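Local coordinates for tRNA dimethylallyltransferase (Staphylococcus epidermidis ATCC 12228, PDB 3D3Q), which probably transfers a dimethylallyl group from dimethylallyl diphosphate onto the adenine at position 37 of tRNAs that read codons beginning with uridine, at residues A[35-40]-A[65-70]; A[41-46]-A[74-79]. All coordinates share one frame; numbering follows the deposited sequence.

Contact 1 (A[35-40]-A[65-70])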
loop_
_atom_site.group_PDB
_atom_site.type_symbol
_atom_site.label_atom_id
_atom_site.label_comp_id
_atom_site.label_asym_id
_atom_site.label_seq_id
_atom_site.Cartn_x
_atom_site.Cartn_y
_atom_site.Cartn_z
ATOM N N ILE A 35 3.485 15.951 -1.749
ATOM C CA ILE A 35 3.450 14.558 -1.349
ATOM C C ILE A 35 4.100 14.251 -0.016
ATOM O O ILE A 35 5.145 14.791 0.314
ATOM C CB ILE A 35 4.137 13.687 -2.433
ATOM C CG1 ILE A 35 3.505 13.973 -3.789
ATOM C CG2 ILE A 35 4.011 12.219 -2.091
ATOM C CD1 ILE A 35 4.115 13.227 -4.899
ATOM N N ILE A 36 3.474 13.358 0.737
ATOM C CA ILE A 36 4.016 12.920 2.008
ATOM C C ILE A 36 4.355 11.434 1.824
ATOM O O ILE A 36 3.466 10.620 1.588
ATOM C CB ILE A 36 2.987 13.072 3.134
ATOM C CG1 ILE A 36 2.691 14.551 3.368
ATOM C CG2 ILE A 36 3.498 12.419 4.393
ATOM C CD1 ILE A 36 1.552 14.799 4.322
ATOM N N SER A 37 5.634 11.087 1.908
ATOM C CA SER A 37 6.042 9.701 1.745
ATOM C C SER A 37 5.403 8.816 2.821
ATOM O O SER A 37 5.491 9.112 4.012
ATOM C CB SER A 37 7.568 9.614 1.795
ATOM O OG SER A 37 7.999 8.300 2.071
ATOM N N GLY A 38 4.739 7.741 2.391
ATOM C CA GLY A 38 4.096 6.830 3.331
ATOM C C GLY A 38 4.977 5.642 3.673
ATOM O O GLY A 38 4.659 4.831 4.553
ATOM N N ASP A 39 6.098 5.544 2.965
ATOM C CA ASP A 39 7.050 4.461 3.162
ATOM C C ASP A 39 7.766 4.574 4.511
ATOM O O ASP A 39 8.321 5.616 4.842
ATOM C CB ASP A 39 8.083 4.476 2.042
ATOM C CG ASP A 39 8.863 3.180 1.953
ATOM O OD1 ASP A 39 9.523 2.809 2.942
ATOM O OD2 ASP A 39 8.807 2.523 0.889
ATOM N N SER A 40 7.774 3.492 5.279
ATOM C CA SER A 40 8.428 3.512 6.581
ATOM C C SER A 40 9.936 3.317 6.510
ATOM O O SER A 40 10.606 3.231 7.543
ATOM C CB SER A 40 7.830 2.440 7.509
ATOM O OG SER A 40 8.056 1.119 7.041
ATOM N N TYR A 65 7.818 15.042 1.705
ATOM C CA TYR A 65 8.078 15.001 3.137
ATOM C C TYR A 65 8.227 13.569 3.606
ATOM O O TYR A 65 7.853 12.636 2.888
ATOM C CB TYR A 65 6.944 15.662 3.920
ATOM C CG TYR A 65 6.639 17.060 3.454
ATOM C CD1 TYR A 65 5.575 17.307 2.595
ATOM C CD2 TYR A 65 7.433 18.142 3.854
ATOM C CE1 TYR A 65 5.302 18.598 2.145
ATOM C CE2 TYR A 65 7.174 19.440 3.406
ATOM C CZ TYR A 65 6.107 19.662 2.559
ATOM O OH TYR A 65 5.825 20.941 2.153
HETATM N N MSE A 66 8.775 13.402 4.810
HETATM C CA MSE A 66 8.982 12.076 5.380
HETATM C C MSE A 66 10.084 11.278 4.672
HETATM O O MSE A 66 10.065 10.046 4.686
HETATM C CB MSE A 66 7.677 11.286 5.317
HETATM C CG MSE A 66 6.541 11.879 6.144
HETATM SE SE MSE A 66 6.821 11.750 8.069
HETATM C CE MSE A 66 6.684 9.814 8.228
ATOM N N ILE A 67 11.034 11.974 4.046
ATOM C CA ILE A 67 12.140 11.318 3.337
ATOM C C ILE A 67 13.488 11.847 3.843
ATOM O O ILE A 67 13.753 13.047 3.769
ATOM C CB ILE A 67 12.024 11.535 1.801
ATOM C CG1 ILE A 67 10.672 11.023 1.309
ATOM C CG2 ILE A 67 13.147 10.801 1.077
ATOM C CD1 ILE A 67 10.392 11.323 -0.111
ATOM N N ASP A 68 14.327 10.947 4.359
ATOM C CA ASP A 68 15.635 11.314 4.908
ATOM C C ASP A 68 15.467 12.254 6.096
ATOM O O ASP A 68 16.116 13.303 6.169
ATOM C CB ASP A 68 16.510 12.011 3.862
ATOM C CG ASP A 68 16.974 11.077 2.767
ATOM O OD1 ASP A 68 17.470 9.974 3.091
ATOM O OD2 ASP A 68 16.863 11.447 1.582
ATOM N N ILE A 69 14.587 11.885 7.020
ATOM C CA ILE A 69 14.345 12.706 8.192
ATOM C C ILE A 69 14.953 12.106 9.459
ATOM O O ILE A 69 14.905 12.717 10.522
ATOM C CB ILE A 69 12.842 12.902 8.422
ATOM C CG1 ILE A 69 12.149 11.544 8.566
ATOM C CG2 ILE A 69 12.247 13.705 7.287
ATOM C CD1 ILE A 69 10.690 11.638 8.954
ATOM N N LEU A 70 15.540 10.917 9.343
ATOM C CA LEU A 70 16.151 10.254 10.494
ATOM C C LEU A 70 17.379 9.442 10.089
ATOM O O LEU A 70 17.544 9.099 8.930
ATOM C CB LEU A 70 15.126 9.317 11.144
ATOM C CG LEU A 70 13.803 9.914 11.592
ATOM C CD1 LEU A 70 12.806 8.808 11.783
ATOM C CD2 LEU A 70 14.007 10.698 12.860
#
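Ile35 opens the contact through its backbone: its carbonyl O accepts the N-H of Tyr65 at 3.0 Å. The Ile35 side chain turns from segment 65-70 to Ser24 and Ile25 of helix 20-30, whose first residues belong to the predicted ATP-binding P-loop. Ile36 pairs with Tyr65 in a parallel bridge that adds the short strand 64-65 to the edge of the sheet. Both side chains lie on the sheet face packed by helix 78-94, where Ile36 meets Tyr88 and Ile89, and Tyr88 stacks on the Tyr65 ring. The two branches of Ile36 divide the work. CG1, anti to its own carbonyl carbon (chi1 -66°), approaches Tyr65 CD1 obliquely, whereas CG2 reaches Met66 CG at 3.6 Å. A beta-branched residue thus suits both the extended backbone and a place between two neighbours. The Tyr65 hydroxyl is held outside the segments by Glu34. Ser37 closes the strand: its N donates to Tyr65 O at 2.9 Å, and the two bonds together hold Tyr65 by its N and its O. Ser37 CB packs against Ile67 CG1, while OG, anti to the backbone N (chi1 161°), weakly accepts Asp39 N at 3.5 Å; a serine thus turns its polar end to its own loop and fits where segment 65-70 turns at Met66, whose backbone has left the extended form. The selenomethionine chain of Met66, bent at chi2 and chi3, leads from Ser37 toward Phe81. Two backbone bonds therefore fix the parallel register, while apolar branches pack toward helix 78-94; the last paired residue, Ser37, lies two residues before the region 39-42 that by similarity contacts tRNA.

Contact 2 (A[41-46]-A[74-79])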
loop_
_atom_site.group_PDB
_atom_site.type_symbol
_atom_site.label_atom_id
_atom_site.label_comp_id
_atom_site.label_asym_id
_atom_site.label_seq_id
_atom_site.Cartn_x
_atom_site.Cartn_y
_atom_site.Cartn_z
HETATM N N MSE A 41 10.479 3.240 5.301
HETATM C CA MSE A 41 11.920 3.029 5.136
HETATM C C MSE A 41 12.637 4.195 4.492
HETATM O O MSE A 41 13.833 4.415 4.718
HETATM C CB MSE A 41 12.170 1.769 4.307
HETATM C CG MSE A 41 11.948 0.475 5.069
HETATM SE SE MSE A 41 13.058 0.369 6.674
HETATM C CE MSE A 41 14.817 0.284 5.853
ATOM N N GLN A 42 11.894 4.936 3.676
ATOM C CA GLN A 42 12.432 6.094 2.976
ATOM C C GLN A 42 12.692 7.234 3.951
ATOM O O GLN A 42 13.197 8.284 3.568
ATOM C CB GLN A 42 11.464 6.515 1.865
ATOM C CG GLN A 42 11.658 5.694 0.582
ATOM C CD GLN A 42 10.645 6.007 -0.510
ATOM O OE1 GLN A 42 10.314 7.173 -0.772
ATOM N NE2 GLN A 42 10.171 4.963 -1.178
ATOM N N VAL A 43 12.368 7.004 5.221
ATOM C CA VAL A 43 12.583 8.001 6.248
ATOM C C VAL A 43 14.043 8.022 6.679
ATOM O O VAL A 43 14.518 9.019 7.203
ATOM C CB VAL A 43 11.706 7.719 7.484
ATOM C CG1 VAL A 43 10.263 8.120 7.209
ATOM C CG2 VAL A 43 11.773 6.244 7.835
ATOM N N TYR A 44 14.751 6.922 6.442
ATOM C CA TYR A 44 16.158 6.819 6.830
ATOM C C TYR A 44 17.136 7.329 5.758
ATOM O O TYR A 44 17.034 6.977 4.586
ATOM C CB TYR A 44 16.503 5.375 7.177
ATOM C CG TYR A 44 15.699 4.801 8.317
ATOM C CD1 TYR A 44 15.919 5.215 9.636
ATOM C CD2 TYR A 44 14.709 3.846 8.082
ATOM C CE1 TYR A 44 15.165 4.688 10.688
ATOM C CE2 TYR A 44 13.957 3.315 9.125
ATOM C CZ TYR A 44 14.181 3.734 10.422
ATOM O OH TYR A 44 13.413 3.205 11.447
ATOM N N GLN A 45 18.092 8.151 6.175
ATOM C CA GLN A 45 19.071 8.705 5.260
ATOM C C GLN A 45 20.206 7.701 5.045
ATOM O O GLN A 45 20.655 7.046 5.987
ATOM C CB GLN A 45 19.591 10.034 5.816
ATOM C CG GLN A 45 20.060 9.917 7.262
ATOM C CD GLN A 45 19.880 11.195 8.067
ATOM O OE1 GLN A 45 18.787 11.767 8.101
ATOM N NE2 GLN A 45 20.944 11.634 8.739
ATOM N N GLY A 46 20.652 7.566 3.798
ATOM C CA GLY A 46 21.721 6.625 3.499
ATOM C C GLY A 46 21.173 5.350 2.890
ATOM O O GLY A 46 21.883 4.605 2.203
ATOM N N ALA A 74 17.854 5.404 14.163
ATOM C CA ALA A 74 16.656 6.030 14.706
ATOM C C ALA A 74 15.505 5.046 14.675
ATOM O O ALA A 74 15.535 4.057 13.948
ATOM C CB ALA A 74 16.306 7.280 13.907
ATOM N N SER A 75 14.485 5.329 15.468
ATOM C CA SER A 75 13.338 4.449 15.530
ATOM C C SER A 75 12.126 5.055 14.839
ATOM O O SER A 75 11.947 6.273 14.820
ATOM C CB SER A 75 13.013 4.131 16.987
ATOM O OG SER A 75 11.787 3.430 17.076
ATOM N N PHE A 76 11.300 4.195 14.261
ATOM C CA PHE A 76 10.116 4.657 13.579
ATOM C C PHE A 76 8.965 3.708 13.872
ATOM O O PHE A 76 9.183 2.581 14.330
ATOM C CB PHE A 76 10.375 4.747 12.081
ATOM C CG PHE A 76 9.494 5.728 11.387
ATOM C CD1 PHE A 76 9.506 7.067 11.756
ATOM C CD2 PHE A 76 8.619 5.317 10.393
ATOM C CE1 PHE A 76 8.657 7.992 11.142
ATOM C CE2 PHE A 76 7.764 6.236 9.771
ATOM C CZ PHE A 76 7.785 7.576 10.153
ATOM N N SER A 77 7.742 4.160 13.605
ATOM C CA SER A 77 6.571 3.346 13.890
ATOM C C SER A 77 5.312 3.893 13.237
ATOM O O SER A 77 5.269 5.038 12.799
ATOM C CB SER A 77 6.338 3.310 15.390
ATOM O OG SER A 77 5.966 4.611 15.842
ATOM N N ALA A 78 4.278 3.067 13.191
ATOM C CA ALA A 78 3.028 3.495 12.608
ATOM C C ALA A 78 2.535 4.830 13.217
ATOM O O ALA A 78 2.180 5.735 12.475
ATOM C CB ALA A 78 1.968 2.400 12.768
ATOM N N TYR A 79 2.518 4.977 14.545
ATOM C CA TYR A 79 2.041 6.235 15.120
ATOM C C TYR A 79 3.010 7.372 14.866
ATOM O O TYR A 79 2.591 8.496 14.583
ATOM C CB TYR A 79 1.774 6.126 16.636
ATOM C CG TYR A 79 1.389 7.456 17.304
ATOM C CD1 TYR A 79 2.298 8.131 18.140
ATOM C CD2 TYR A 79 0.138 8.062 17.064
ATOM C CE1 TYR A 79 1.979 9.378 18.718
ATOM C CE2 TYR A 79 -0.194 9.316 17.637
ATOM C CZ TYR A 79 0.733 9.966 18.460
ATOM O OH TYR A 79 0.429 11.194 19.029
#
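Val43 and Phe76 lie 8.4 Å from CA to CA, so the backbones stay well apart and side chains must bridge the gap; Val43 and Tyr44 are carried by a type I turn from Met41 to Tyr44, closed by Tyr44 N bonding to Met41 O at 3.2 Å. Val43 points at Phe76 and sets CG1 over one face of its ring, 4.2 Å from the centroid and 22° off the normal, a CH-pi contact displaced toward CE2 and CZ. Phe76 CG stands anti to the backbone N (chi1 -155°), which carries the ring toward Val43. A beta-branched residue suits this place because CG1 rests on the Phe76 face while CG2 lies over one face of the Tyr44 ring. Tyr44 reaches farther: its ring edge brings CE1 to 3.3 Å from Ala74 O, near the ring plane, and its OH lies 3.5 Å from Phe76 CB. The small methyl of Ala74 lets the tyrosine edge come alongside. Past Phe76, Ser77 N-caps helix 78-94 by accepting from Glu80 N. The contact is thus chiefly apolar and aromatic, with little directional bonding across it; it joins the turn that begins within the region that by similarity contacts tRNA to the chain entering helix 78-94.

How the contacts relate
Both contacts are largely buried, but contact 1 belongs to the edge of the parallel sheet and contact 2 to the loops beyond it. Regular backbone pairing defines the first; the second relies on side-chain reach and aromatic packing. They share two continuous connections: segment 35-40 runs straight into 41-46, and segment 65-70 leads on toward 74-79 and helix 78-94. Their centres are 8 Å apart, and the loops are tied directly, probably by hydrogen bonds from Ile69 N to Val43 O and from Gln45 N to Leu70 O. The Met66 end also meets the Phe76 ring, joining the apolar parts of the two contacts.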